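Local coordinates for substrate binding periplasmic protein (Ralstonia solanacearum, PDB 3LOP) that probably captures an amino acid such as leucine, found bound in the crystal, in the periplasm as the substrate-binding component of a transport system, at residues A[141-149]-A[196-205]; A[242-253]-A[342-352]. All coordinates share one frame; numbering follows the deposited sequence.

Contact 1 of 2, residues A[141-149]-A[196-205]; sequences VTRIGVLYQ and DVQAIFLGAT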
ATOM      1  N   VAL A 141     -14.074  23.522  -3.410  1.00  4.93           N
ATOM      2  CA  VAL A 141     -13.898  22.850  -4.693  1.00  5.20           C
ATOM      3  C   VAL A 141     -15.190  22.162  -5.119  1.00  5.77           C
ATOM      4  O   VAL A 141     -15.835  21.483  -4.320  1.00  6.24           O
ATOM      5  CB  VAL A 141     -12.770  21.798  -4.617  1.00  5.49           C
ATOM      6  CG1 VAL A 141     -12.713  20.985  -5.902  1.00  7.22           C
ATOM      7  CG2 VAL A 141     -11.443  22.495  -4.377  1.00  7.95           C
ATOM      8  N   THR A 142     -15.570  22.346  -6.379  1.00  5.75           N
ATOM      9  CA  THR A 142     -16.782  21.723  -6.896  1.00  5.71           C
ATOM     10  C   THR A 142     -16.552  20.938  -8.182  1.00  5.90           C
ATOM     11  O   THR A 142     -17.395  20.134  -8.576  1.00  6.59           O
ATOM     12  CB  THR A 142     -17.875  22.767  -7.171  1.00  7.04           C
ATOM     13  OG1 THR A 142     -17.379  23.742  -8.097  1.00  8.42           O
ATOM     14  CG2 THR A 142     -18.292  23.447  -5.880  1.00  7.56           C
ATOM     15  N   ARG A 143     -15.413  21.160  -8.832  1.00  4.89           N
ATOM     16  CA  ARG A 143     -15.116  20.469 -10.081  1.00  5.51           C
ATOM     17  C   ARG A 143     -13.910  19.561  -9.931  1.00  4.67           C
ATOM     18  O   ARG A 143     -12.766  20.014  -9.931  1.00  4.55           O
ATOM     19  CB  ARG A 143     -14.886  21.491 -11.197  1.00  5.89           C
ATOM     20  CG  ARG A 143     -16.098  22.391 -11.419  1.00  5.33           C
ATOM     21  CD  ARG A 143     -15.960  23.244 -12.670  1.00  6.77           C
ATOM     22  NE  ARG A 143     -14.929  24.274 -12.563  1.00  9.18           N
ATOM     23  CZ  ARG A 143     -15.065  25.412 -11.887  1.00 10.57           C
ATOM     24  NH1 ARG A 143     -16.195  25.682 -11.245  1.00 11.66           N
ATOM     25  NH2 ARG A 143     -14.070  26.288 -11.863  1.00 12.55           N
ATOM     26  N   ILE A 144     -14.182  18.265  -9.808  1.00  5.57           N
ATOM     27  CA  ILE A 144     -13.139  17.275  -9.618  1.00  5.07           C
ATOM     28  C   ILE A 144     -13.054  16.263 -10.753  1.00  4.56           C
ATOM     29  O   ILE A 144     -14.070  15.749 -11.224  1.00  5.69           O
ATOM     30  CB  ILE A 144     -13.370  16.526  -8.285  1.00  6.62           C
ATOM     31  CG1 ILE A 144     -13.312  17.530  -7.127  1.00  7.50           C
ATOM     32  CG2 ILE A 144     -12.329  15.423  -8.099  1.00  8.64           C
ATOM     33  CD1 ILE A 144     -13.699  16.954  -5.769  1.00 10.47           C
ATOM     34  N   GLY A 145     -11.827  15.999 -11.193  1.00  4.05           N
ATOM     35  CA  GLY A 145     -11.592  15.031 -12.246  1.00  4.41           C
ATOM     36  C   GLY A 145     -10.924  13.823 -11.618  1.00  3.84           C
ATOM     37  O   GLY A 145     -10.341  13.928 -10.536  1.00  4.48           O
ATOM     38  N   VAL A 146     -11.011  12.670 -12.269  1.00  4.27           N
ATOM     39  CA  VAL A 146     -10.399  11.469 -11.719  1.00  4.25           C
ATOM     40  C   VAL A 146      -9.666  10.645 -12.768  1.00  4.16           C
ATOM     41  O   VAL A 146     -10.207  10.369 -13.838  1.00  5.33           O
ATOM     42  CB  VAL A 146     -11.461  10.546 -11.064  1.00  3.42           C
ATOM     43  CG1 VAL A 146     -10.782   9.321 -10.460  1.00  4.42           C
ATOM     44  CG2 VAL A 146     -12.242  11.308  -9.996  1.00  5.27           C
ATOM     45  N   LEU A 147      -8.427  10.277 -12.459  1.00  3.76           N
ATOM     46  CA  LEU A 147      -7.633   9.413 -13.327  1.00  3.71           C
ATOM     47  C   LEU A 147      -7.808   8.054 -12.661  1.00  4.73           C
ATOM     48  O   LEU A 147      -7.553   7.928 -11.464  1.00  5.48           O
ATOM     49  CB  LEU A 147      -6.151   9.788 -13.286  1.00  4.22           C
ATOM     50  CG  LEU A 147      -5.243   8.748 -13.962  1.00  4.74           C
ATOM     51  CD1 LEU A 147      -5.445   8.796 -15.469  1.00  5.94           C
ATOM     52  CD2 LEU A 147      -3.788   9.009 -13.613  1.00  4.88           C
ATOM     53  N   TYR A 148      -8.252   7.048 -13.405  1.00  3.91           N
ATOM     54  CA  TYR A 148      -8.444   5.734 -12.801  1.00  4.25           C
ATOM     55  C   TYR A 148      -7.910   4.578 -13.629  1.00  4.65           C
ATOM     56  O   TYR A 148      -7.954   4.600 -14.860  1.00  4.81           O
ATOM     57  CB  TYR A 148      -9.927   5.488 -12.499  1.00  5.39           C
ATOM     58  CG  TYR A 148     -10.813   5.355 -13.721  1.00  5.34           C
ATOM     59  CD1 TYR A 148     -11.263   6.481 -14.409  1.00  5.86           C
ATOM     60  CD2 TYR A 148     -11.210   4.100 -14.181  1.00  6.50           C
ATOM     61  CE1 TYR A 148     -12.094   6.360 -15.524  1.00  5.99           C
ATOM     62  CE2 TYR A 148     -12.038   3.968 -15.295  1.00  7.77           C
ATOM     63  CZ  TYR A 148     -12.475   5.103 -15.959  1.00  7.93           C
ATOM     64  OH  TYR A 148     -13.297   4.981 -17.056  1.00 11.36           O
ATOM     65  N   GLN A 149      -7.401   3.563 -12.940  1.00  4.06           N
ATOM     66  CA  GLN A 149      -6.879   2.382 -13.611  1.00  4.28           C
ATOM     67  C   GLN A 149      -8.067   1.565 -14.112  1.00  5.33           C
ATOM     68  O   GLN A 149      -9.073   1.422 -13.418  1.00  5.40           O
ATOM     69  CB  GLN A 149      -6.026   1.566 -12.637  1.00  2.87           C
ATOM     70  CG  GLN A 149      -5.354   0.345 -13.250  1.00  3.09           C
ATOM     71  CD  GLN A 149      -4.234  -0.184 -12.379  1.00  4.69           C
ATOM     72  OE1 GLN A 149      -3.123   0.346 -12.389  1.00  5.31           O
ATOM     73  NE2 GLN A 149      -4.524  -1.220 -11.603  1.00  4.78           N
ATOM     74  N   ASP A 196     -12.546  21.221 -17.293  1.00 10.24           N
ATOM     75  CA  ASP A 196     -12.452  22.418 -16.466  1.00 10.65           C
ATOM     76  C   ASP A 196     -12.501  22.020 -14.995  1.00 10.41           C
ATOM     77  O   ASP A 196     -13.457  22.326 -14.283  1.00 11.32           O
ATOM     78  CB  ASP A 196     -13.602  23.367 -16.819  1.00 13.67           C
ATOM     79  CG  ASP A 196     -13.516  24.686 -16.089  1.00 15.86           C
ATOM     80  OD1 ASP A 196     -12.390  25.186 -15.896  1.00 17.95           O
ATOM     81  OD2 ASP A 196     -14.577  25.232 -15.722  1.00 18.17           O
ATOM     82  N   VAL A 197     -11.451  21.344 -14.540  1.00  8.50           N
ATOM     83  CA  VAL A 197     -11.390  20.871 -13.164  1.00  6.30           C
ATOM     84  C   VAL A 197     -10.450  21.646 -12.246  1.00  5.81           C
ATOM     85  O   VAL A 197      -9.415  22.154 -12.675  1.00  6.69           O
ATOM     86  CB  VAL A 197     -11.005  19.375 -13.127  1.00  7.21           C
ATOM     87  CG1 VAL A 197     -12.101  18.549 -13.786  1.00  6.61           C
ATOM     88  CG2 VAL A 197      -9.681  19.153 -13.846  1.00  7.07           C
ATOM     89  N   GLN A 198     -10.826  21.722 -10.973  1.00  5.85           N
ATOM     90  CA  GLN A 198     -10.036  22.429  -9.967  1.00  4.00           C
ATOM     91  C   GLN A 198      -9.093  21.476  -9.253  1.00  4.30           C
ATOM     92  O   GLN A 198      -8.093  21.895  -8.673  1.00  5.39           O
ATOM     93  CB  GLN A 198     -10.962  23.081  -8.940  1.00  5.19           C
ATOM     94  CG  GLN A 198     -11.870  24.144  -9.528  1.00  4.77           C
ATOM     95  CD  GLN A 198     -13.095  24.393  -8.678  1.00  6.11           C
ATOM     96  OE1 GLN A 198     -13.780  23.456  -8.266  1.00  5.41           O
ATOM     97  NE2 GLN A 198     -13.388  25.663  -8.417  1.00  6.39           N
ATOM     98  N   ALA A 199      -9.421  20.191  -9.297  1.00  4.30           N
ATOM     99  CA  ALA A 199      -8.608  19.175  -8.651  1.00  3.84           C
ATOM    100  C   ALA A 199      -8.752  17.864  -9.409  1.00  3.93           C
ATOM    101  O   ALA A 199      -9.793  17.590 -10.005  1.00  4.95           O
ATOM    102  CB  ALA A 199      -9.057  18.989  -7.195  1.00  4.86           C
ATOM    103  N   ILE A 200      -7.690  17.068  -9.401  1.00  3.31           N
ATOM    104  CA  ILE A 200      -7.706  15.770 -10.062  1.00  3.62           C
ATOM    105  C   ILE A 200      -7.210  14.734  -9.070  1.00  3.53           C
ATOM    106  O   ILE A 200      -6.114  14.859  -8.519  1.00  2.97           O
ATOM    107  CB  ILE A 200      -6.802  15.748 -11.307  1.00  3.11           C
ATOM    108  CG1 ILE A 200      -7.389  16.658 -12.389  1.00  4.87           C
ATOM    109  CG2 ILE A 200      -6.679  14.320 -11.828  1.00  4.35           C
ATOM    110  CD1 ILE A 200      -6.484  16.841 -13.598  1.00  5.65           C
ATOM    111  N   PHE A 201      -8.035  13.718  -8.847  1.00  3.48           N
ATOM    112  CA  PHE A 201      -7.715  12.641  -7.924  1.00  4.17           C
ATOM    113  C   PHE A 201      -7.121  11.480  -8.712  1.00  4.55           C
ATOM    114  O   PHE A 201      -7.665  11.072  -9.740  1.00  5.39           O
ATOM    115  CB  PHE A 201      -8.982  12.202  -7.193  1.00  4.46           C
ATOM    116  CG  PHE A 201      -8.746  11.151  -6.150  1.00  5.35           C
ATOM    117  CD1 PHE A 201      -8.728   9.803  -6.491  1.00  7.42           C
ATOM    118  CD2 PHE A 201      -8.526  11.514  -4.827  1.00  7.30           C
ATOM    119  CE1 PHE A 201      -8.492   8.828  -5.525  1.00  7.95           C
ATOM    120  CE2 PHE A 201      -8.289  10.548  -3.854  1.00  8.72           C
ATOM    121  CZ  PHE A 201      -8.272   9.203  -4.205  1.00  8.43           C
ATOM    122  N   LEU A 202      -5.998  10.956  -8.232  1.00  3.86           N
ATOM    123  CA  LEU A 202      -5.327   9.858  -8.913  1.00  3.15           C
ATOM    124  C   LEU A 202      -5.591   8.489  -8.292  1.00  3.72           C
ATOM    125  O   LEU A 202      -5.010   8.139  -7.263  1.00  3.71           O
ATOM    126  CB  LEU A 202      -3.816  10.113  -8.952  1.00  4.01           C
ATOM    127  CG  LEU A 202      -3.357  11.498  -9.421  1.00  3.98           C
ATOM    128  CD1 LEU A 202      -1.840  11.579  -9.325  1.00  5.99           C
ATOM    129  CD2 LEU A 202      -3.826  11.757 -10.852  1.00  5.00           C
ATOM    130  N   GLY A 203      -6.482   7.730  -8.921  1.00  3.21           N
ATOM    131  CA  GLY A 203      -6.784   6.385  -8.457  1.00  4.20           C
ATOM    132  C   GLY A 203      -5.939   5.498  -9.342  1.00  4.78           C
ATOM    133  O   GLY A 203      -6.450   4.759 -10.188  1.00  4.01           O
ATOM    134  N   ALA A 204      -4.629   5.584  -9.142  1.00  5.74           N
ATOM    135  CA  ALA A 204      -3.675   4.856  -9.959  1.00  5.73           C
ATOM    136  C   ALA A 204      -2.474   4.343  -9.187  1.00  5.49           C
ATOM    137  O   ALA A 204      -2.333   4.575  -7.985  1.00  5.68           O
ATOM    138  CB  ALA A 204      -3.196   5.766 -11.076  1.00  7.89           C
ATOM    139  N   THR A 205      -1.609   3.634  -9.904  1.00  4.03           N
ATOM    140  CA  THR A 205      -0.388   3.098  -9.328  1.00  4.59           C
ATOM    141  C   THR A 205       0.738   4.100  -9.571  1.00  5.12           C
ATOM    142  O   THR A 205       0.569   5.075 -10.303  1.00  4.91           O
ATOM    143  CB  THR A 205      -0.042   1.732  -9.943  1.00  4.88           C
ATOM    144  OG1 THR A 205      -0.039   1.836 -11.372  1.00  6.46           O
ATOM    145  CG2 THR A 205      -1.074   0.690  -9.516  1.00  4.89           C
TER
HETATM  146  O   HOH W   1     -16.045  25.818  -6.978  1.00 12.24           O
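Gln198 lays its side-chain amide over the guanidinium of Arg143, the two planes stacked 26° apart with Gln198 CD 3.8 Å above the guanidinium centre. The same amide turns OE1 to the backbone, where it accepts from Thr142 N (2.8 Å), lying in the carbonyl plane, and from Arg143 N, tilted from it. Two backbone N-H groups thus hold OE1, and a water joining NE2 to Thr142 OG1 ties down the amide's other end. At the guanidinium edge Asp196 O takes a weak bond from Arg143 NE; the bend at chi3 (-69°) also sets NE 3.3 Å from Asp196 OD2, a salt bridge by charge alone, since OD2 stands off the guanidinium plane. Beyond this polar end the backbones pair in parallel from Ile144-Ala199 to Tyr148-Gly203. Leu147 CD2 meets Leu202 CD2 at 3.9 Å, on the face covered by Phe212 of helix 206-218. On the other face Val146 CG1 comes to the ring edge of Phe201. Gln149 OE1 is hydrogen-bonded to Tyr178 OH and lies 3.5 Å from Thr205 CG2. These are central strands of a parallel alpha/beta lobe, as in periplasmic binding proteins; the loop after strand 199-203 brings Thr205 into the leucine pocket.

Contact 2 of 2, residues A[242-253]-A[342-352]; sequences LDAVRGYSLALV and YIELGVVGPNG
Leu250 and Leu252 pack against the backbone of Gly346, which has no side chain to hold them off: Leu250 CD2 lies 3.7 Å from Gly346 O, and Leu252 CD1 rests by Leu345 O and the glycine CA. Leu250 reaches across because its CG sits between the backbone N and the carbonyl carbon (chi1 61°). Next along, Val348 is wedged among Leu242, Val245, Tyr248 and Leu250, its CG2 4.1 Å from Tyr248 CB and at the edge of that ring. The strands 249-252 and 344-348 run antiparallel, with Leu250-Gly346 and Leu252-Glu344 as hydrogen-bonded pairs. On the opposite face Ala251 touches Leu345 CD2, and both rest on Met132 of helix 125-138.

The ends of the contact and its Ser249 edge are wetter. Tyr342 lies alongside Leu252, with its OH 3.9 Å from Leu252 CB, and hydrogen-bonds Glu344 OE1; nearby a water bridges Tyr342 O and Val253 O. Partway along the strands another water links Ser249 OG to Gly346 O. At the far end Arg246, exposed, grips Pro350 O side-on: NE at 2.9 Å on a lone pair and NH2 at 3.1 Å nearly along the C=O axis, with the oxygen within 2° of the guanidinium plane. Its NH1 carries a salt bridge to Asp243 OD1, 3.0 Å away. Leu242 CD2 also comes 3.4 Å from Pro350 O. The chemistry thus divides: apolar contacts round Gly346 and Val348, with the backbone pairing, hold the buried face, whereas at the surface Arg246 ties the end of helix 242-245 to the turn 349-352, Asp243 probably helping to keep its NE/NH2 edge turned to that carbonyl.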
ATOM      1  N   LEU A 242       9.904  17.452  -9.035  1.00  8.41           N
ATOM      2  CA  LEU A 242       9.347  18.313  -8.000  1.00  9.04           C
ATOM      3  C   LEU A 242       8.544  19.490  -8.560  1.00  9.05           C
ATOM      4  O   LEU A 242       7.559  19.910  -7.957  1.00  9.08           O
ATOM      5  CB  LEU A 242      10.470  18.824  -7.093  1.00 11.92           C
ATOM      6  CG  LEU A 242      10.037  19.542  -5.814  1.00 12.81           C
ATOM      7  CD1 LEU A 242       9.122  18.634  -4.991  1.00 12.21           C
ATOM      8  CD2 LEU A 242      11.268  19.923  -5.015  1.00 14.36           C
ATOM      9  N   ASP A 243       8.953  20.026  -9.707  1.00  9.47           N
ATOM     10  CA  ASP A 243       8.223  21.149 -10.290  1.00  9.79           C
ATOM     11  C   ASP A 243       6.754  20.808 -10.527  1.00  8.87           C
ATOM     12  O   ASP A 243       5.880  21.664 -10.394  1.00  9.89           O
ATOM     13  CB  ASP A 243       8.846  21.590 -11.620  1.00 11.17           C
ATOM     14  CG  ASP A 243      10.162  22.325 -11.441  1.00 13.67           C
ATOM     15  OD1 ASP A 243      10.470  22.750 -10.308  1.00 14.45           O
ATOM     16  OD2 ASP A 243      10.882  22.496 -12.448  1.00 15.46           O
ATOM     17  N   ALA A 244       6.484  19.557 -10.883  1.00  7.04           N
ATOM     18  CA  ALA A 244       5.116  19.131 -11.147  1.00  6.59           C
ATOM     19  C   ALA A 244       4.441  18.563  -9.907  1.00  5.23           C
ATOM     20  O   ALA A 244       3.217  18.603  -9.792  1.00  5.78           O
ATOM     21  CB  ALA A 244       5.101  18.084 -12.267  1.00  7.08           C
ATOM     22  N   VAL A 245       5.245  18.070  -8.972  1.00  4.65           N
ATOM     23  CA  VAL A 245       4.721  17.435  -7.769  1.00  5.45           C
ATOM     24  C   VAL A 245       4.549  18.278  -6.505  1.00  5.60           C
ATOM     25  O   VAL A 245       3.708  17.953  -5.671  1.00  5.03           O
ATOM     26  CB  VAL A 245       5.567  16.177  -7.429  1.00  5.52           C
ATOM     27  CG1 VAL A 245       5.047  15.500  -6.176  1.00  5.91           C
ATOM     28  CG2 VAL A 245       5.517  15.201  -8.601  1.00  6.16           C
ATOM     29  N   ARG A 246       5.320  19.351  -6.337  1.00  5.37           N
ATOM     30  CA  ARG A 246       5.150  20.148  -5.124  1.00  5.34           C
ATOM     31  C   ARG A 246       3.685  20.569  -4.975  1.00  4.43           C
ATOM     32  O   ARG A 246       3.049  21.002  -5.940  1.00  5.92           O
ATOM     33  CB  ARG A 246       6.083  21.376  -5.120  1.00  6.17           C
ATOM     34  CG  ARG A 246       5.962  22.332  -6.301  1.00  7.86           C
ATOM     35  CD  ARG A 246       6.794  23.599  -6.056  1.00  8.62           C
ATOM     36  NE  ARG A 246       8.214  23.320  -5.839  1.00  8.28           N
ATOM     37  CZ  ARG A 246       9.141  23.348  -6.794  1.00  9.55           C
ATOM     38  NH1 ARG A 246       8.807  23.649  -8.041  1.00  8.18           N
ATOM     39  NH2 ARG A 246      10.407  23.064  -6.504  1.00  9.66           N
ATOM     40  N   GLY A 247       3.149  20.398  -3.769  1.00  3.88           N
ATOM     41  CA  GLY A 247       1.764  20.752  -3.506  1.00  3.46           C
ATOM     42  C   GLY A 247       0.817  19.563  -3.507  1.00  3.92           C
ATOM     43  O   GLY A 247      -0.321  19.669  -3.048  1.00  4.85           O
ATOM     44  N   TYR A 248       1.286  18.436  -4.036  1.00  3.89           N
ATOM     45  CA  TYR A 248       0.502  17.206  -4.097  1.00  3.42           C
ATOM     46  C   TYR A 248      -0.044  16.836  -2.718  1.00  4.10           C
ATOM     47  O   TYR A 248       0.697  16.830  -1.733  1.00  4.14           O
ATOM     48  CB  TYR A 248       1.382  16.067  -4.633  1.00  3.22           C
ATOM     49  CG  TYR A 248       0.730  14.699  -4.647  1.00  2.77           C
ATOM     50  CD1 TYR A 248      -0.197  14.352  -5.629  1.00  4.23           C
ATOM     51  CD2 TYR A 248       1.056  13.750  -3.681  1.00  4.76           C
ATOM     52  CE1 TYR A 248      -0.784  13.084  -5.650  1.00  5.18           C
ATOM     53  CE2 TYR A 248       0.478  12.483  -3.693  1.00  4.78           C
ATOM     54  CZ  TYR A 248      -0.437  12.157  -4.680  1.00  4.24           C
ATOM     55  OH  TYR A 248      -0.994  10.894  -4.702  1.00  6.45           O
ATOM     56  N   SER A 249      -1.339  16.531  -2.662  1.00  3.65           N
ATOM     57  CA  SER A 249      -2.005  16.159  -1.417  1.00  4.66           C
ATOM     58  C   SER A 249      -2.171  14.649  -1.296  1.00  5.00           C
ATOM     59  O   SER A 249      -2.391  13.953  -2.288  1.00  4.43           O
ATOM     60  CB  SER A 249      -3.382  16.820  -1.327  1.00  7.98           C
ATOM     61  OG  SER A 249      -3.271  18.216  -1.123  1.00 12.88           O
ATOM     62  N   LEU A 250      -2.081  14.146  -0.071  1.00  4.80           N
ATOM     63  CA  LEU A 250      -2.205  12.715   0.155  1.00  5.45           C
ATOM     64  C   LEU A 250      -2.749  12.412   1.538  1.00  6.62           C
ATOM     65  O   LEU A 250      -2.935  13.307   2.363  1.00  6.60           O
ATOM     66  CB  LEU A 250      -0.841  12.037   0.008  1.00  8.11           C
ATOM     67  CG  LEU A 250       0.223  12.517   1.001  1.00  8.76           C
ATOM     68  CD1 LEU A 250       1.031  11.333   1.511  1.00 12.26           C
ATOM     69  CD2 LEU A 250       1.118  13.549   0.337  1.00 11.17           C
ATOM     70  N   ALA A 251      -3.014  11.133   1.777  1.00  5.70           N
ATOM     71  CA  ALA A 251      -3.495  10.692   3.074  1.00  7.76           C
ATOM     72  C   ALA A 251      -2.433   9.757   3.635  1.00  8.56           C
ATOM     73  O   ALA A 251      -2.055   8.778   2.994  1.00 12.93           O
ATOM     74  CB  ALA A 251      -4.826   9.961   2.930  1.00  8.35           C
ATOM     75  N   LEU A 252      -1.936  10.080   4.822  1.00  5.89           N
ATOM     76  CA  LEU A 252      -0.919   9.271   5.479  1.00  6.18           C
ATOM     77  C   LEU A 252      -1.598   8.115   6.210  1.00  5.58           C
ATOM     78  O   LEU A 252      -2.466   8.345   7.052  1.00  6.65           O
ATOM     79  CB  LEU A 252      -0.153  10.127   6.492  1.00  8.17           C
ATOM     80  CG  LEU A 252       0.594  11.352   5.957  1.00  9.88           C
ATOM     81  CD1 LEU A 252       0.955  12.293   7.103  1.00 10.52           C
ATOM     82  CD2 LEU A 252       1.830  10.895   5.221  1.00 11.57           C
ATOM     83  N   VAL A 253      -1.211   6.884   5.883  1.00  3.77           N
ATOM     84  CA  VAL A 253      -1.780   5.703   6.533  1.00  4.22           C
ATOM     85  C   VAL A 253      -0.668   4.850   7.147  1.00  4.76           C
ATOM     86  O   VAL A 253      -0.911   3.770   7.688  1.00  4.74           O
ATOM     87  CB  VAL A 253      -2.607   4.850   5.541  1.00  4.28           C
ATOM     88  CG1 VAL A 253      -3.776   5.668   5.018  1.00  7.62           C
ATOM     89  CG2 VAL A 253      -1.736   4.366   4.395  1.00  5.44           C
ATOM     90  N   TYR A 342      -5.207   4.507  12.054  1.00  6.34           N
ATOM     91  CA  TYR A 342      -4.449   5.726  11.797  1.00  6.22           C
ATOM     92  C   TYR A 342      -4.580   6.280  10.385  1.00  5.97           C
ATOM     93  O   TYR A 342      -4.390   5.569   9.396  1.00  6.43           O
ATOM     94  CB  TYR A 342      -2.960   5.507  12.074  1.00  6.20           C
ATOM     95  CG  TYR A 342      -2.104   6.682  11.652  1.00  6.29           C
ATOM     96  CD1 TYR A 342      -2.098   7.865  12.390  1.00  6.58           C
ATOM     97  CD2 TYR A 342      -1.348   6.631  10.480  1.00  6.23           C
ATOM     98  CE1 TYR A 342      -1.363   8.970  11.970  1.00  7.35           C
ATOM     99  CE2 TYR A 342      -0.611   7.730  10.048  1.00  8.13           C
ATOM    100  CZ  TYR A 342      -0.624   8.896  10.797  1.00  9.14           C
ATOM    101  OH  TYR A 342       0.091   9.989  10.368  1.00 10.43           O
ATOM    102  N   ILE A 343      -4.894   7.567  10.301  1.00  6.30           N
ATOM    103  CA  ILE A 343      -4.984   8.245   9.020  1.00  7.10           C
ATOM    104  C   ILE A 343      -4.989   9.752   9.224  1.00  7.65           C
ATOM    105  O   ILE A 343      -5.769  10.292  10.013  1.00  7.86           O
ATOM    106  CB  ILE A 343      -6.230   7.821   8.203  1.00  7.58           C
ATOM    107  CG1 ILE A 343      -6.233   8.576   6.870  1.00  8.16           C
ATOM    108  CG2 ILE A 343      -7.507   8.086   8.991  1.00  8.08           C
ATOM    109  CD1 ILE A 343      -7.291   8.106   5.898  1.00  8.12           C
ATOM    110  N   GLU A 344      -4.083  10.422   8.525  1.00  6.91           N
ATOM    111  CA  GLU A 344      -3.973  11.869   8.602  1.00  8.35           C
ATOM    112  C   GLU A 344      -3.707  12.374   7.197  1.00  8.15           C
ATOM    113  O   GLU A 344      -3.302  11.610   6.321  1.00 11.50           O
ATOM    114  CB  GLU A 344      -2.817  12.285   9.521  1.00 11.57           C
ATOM    115  CG  GLU A 344      -2.961  11.831  10.967  1.00 16.71           C
ATOM    116  CD  GLU A 344      -1.821  12.315  11.852  1.00 20.83           C
ATOM    117  OE1 GLU A 344      -0.646  12.129  11.471  1.00 23.20           O
ATOM    118  OE2 GLU A 344      -2.100  12.876  12.933  1.00 23.64           O
ATOM    119  N   LEU A 345      -3.950  13.656   6.970  1.00  6.82           N
ATOM    120  CA  LEU A 345      -3.696  14.218   5.657  1.00  6.42           C
ATOM    121  C   LEU A 345      -2.283  14.777   5.634  1.00  5.73           C
ATOM    122  O   LEU A 345      -1.725  15.139   6.676  1.00  5.54           O
ATOM    123  CB  LEU A 345      -4.713  15.316   5.334  1.00  5.86           C
ATOM    124  CG  LEU A 345      -6.162  14.840   5.176  1.00  7.16           C
ATOM    125  CD1 LEU A 345      -7.064  16.029   4.886  1.00  9.25           C
ATOM    126  CD2 LEU A 345      -6.254  13.821   4.045  1.00  8.25           C
ATOM    127  N   GLY A 346      -1.704  14.823   4.441  1.00  5.55           N
ATOM    128  CA  GLY A 346      -0.358  15.334   4.287  1.00  5.37           C
ATOM    129  C   GLY A 346      -0.199  16.034   2.956  1.00  5.21           C
ATOM    130  O   GLY A 346      -1.095  15.993   2.110  1.00  5.23           O
ATOM    131  N   VAL A 347       0.948  16.679   2.767  1.00  4.48           N
ATOM    132  CA  VAL A 347       1.219  17.403   1.534  1.00  5.35           C
ATOM    133  C   VAL A 347       2.711  17.399   1.217  1.00  6.16           C
ATOM    134  O   VAL A 347       3.549  17.308   2.115  1.00  7.01           O
ATOM    135  CB  VAL A 347       0.742  18.874   1.649  1.00  6.61           C
ATOM    136  CG1 VAL A 347       1.530  19.593   2.743  1.00  7.47           C
ATOM    137  CG2 VAL A 347       0.902  19.588   0.318  1.00  7.57           C
ATOM    138  N   VAL A 348       3.042  17.484  -0.067  1.00  5.14           N
ATOM    139  CA  VAL A 348       4.438  17.534  -0.474  1.00  5.08           C
ATOM    140  C   VAL A 348       4.826  19.011  -0.490  1.00  5.22           C
ATOM    141  O   VAL A 348       4.251  19.801  -1.239  1.00  5.42           O
ATOM    142  CB  VAL A 348       4.639  16.926  -1.876  1.00  5.49           C
ATOM    143  CG1 VAL A 348       6.083  17.113  -2.333  1.00  6.66           C
ATOM    144  CG2 VAL A 348       4.293  15.446  -1.840  1.00  6.97           C
ATOM    145  N   GLY A 349       5.783  19.373   0.359  1.00  5.34           N
ATOM    146  CA  GLY A 349       6.236  20.752   0.450  1.00  8.04           C
ATOM    147  C   GLY A 349       6.993  21.264  -0.764  1.00  7.22           C
ATOM    148  O   GLY A 349       7.324  20.494  -1.666  1.00  8.03           O
ATOM    149  N   PRO A 350       7.296  22.571  -0.807  1.00  7.74           N
ATOM    150  CA  PRO A 350       8.015  23.194  -1.922  1.00  8.39           C
ATOM    151  C   PRO A 350       9.310  22.503  -2.333  1.00  8.92           C
ATOM    152  O   PRO A 350       9.671  22.516  -3.511  1.00  8.91           O
ATOM    153  CB  PRO A 350       8.256  24.614  -1.422  1.00  7.21           C
ATOM    154  CG  PRO A 350       7.062  24.867  -0.567  1.00  8.34           C
ATOM    155  CD  PRO A 350       6.959  23.578   0.215  1.00  6.47           C
ATOM    156  N   ASN A 351      10.004  21.903  -1.370  1.00  9.29           N
ATOM    157  CA  ASN A 351      11.258  21.223  -1.666  1.00 10.23           C
ATOM    158  C   ASN A 351      11.138  19.702  -1.600  1.00 10.76           C
ATOM    159  O   ASN A 351      12.144  18.991  -1.615  1.00 12.34           O
ATOM    160  CB  ASN A 351      12.352  21.717  -0.721  1.00 11.81           C
ATOM    161  CG  ASN A 351      12.501  23.225  -0.752  1.00 14.13           C
ATOM    162  OD1 ASN A 351      12.595  23.827  -1.824  1.00 15.43           O
ATOM    163  ND2 ASN A 351      12.524  23.844   0.422  1.00 15.65           N
ATOM    164  N   GLY A 352       9.907  19.207  -1.523  1.00  9.39           N
ATOM    165  CA  GLY A 352       9.702  17.767  -1.499  1.00  8.76           C
ATOM    166  C   GLY A 352       9.411  17.078  -0.178  1.00  8.96           C
ATOM    167  O   GLY A 352       9.073  15.895  -0.171  1.00  9.70           O
TER
HETATM  168  O   HOH W   2      12.800  23.175  -4.456  1.00 15.30           O
HETATM  169  O   HOH W   3      -3.180  17.851   1.758  1.00 20.32           O
HETATM  170  O   HOH W   4      -3.343   3.189   8.916  1.00  4.35           O

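How the contacts relate
From the N terminus, the chain first closes contact 1, which pairs two parallel strands after the chain has gone out through helix 152-166 to the edge strand 174-178 and back through helix 186-194. It then passes through helix 206-218, strand 224-227 and helix 233-240 before opening contact 2, whose 88-residue loop, rich in helices, returns near the C terminus. The loops follow in series, neither nested nor crossed. Contact 1 joins inner strands of the four-stranded parallel sheet; contact 2 starts an antiparallel sheet, attached to that sheet's outer strand 224-227 through Ser249 and Leu225. Their centres lie about 16 Å apart, and Leu202 CD1 packs on Tyr248 CE1 at 4.1 Å.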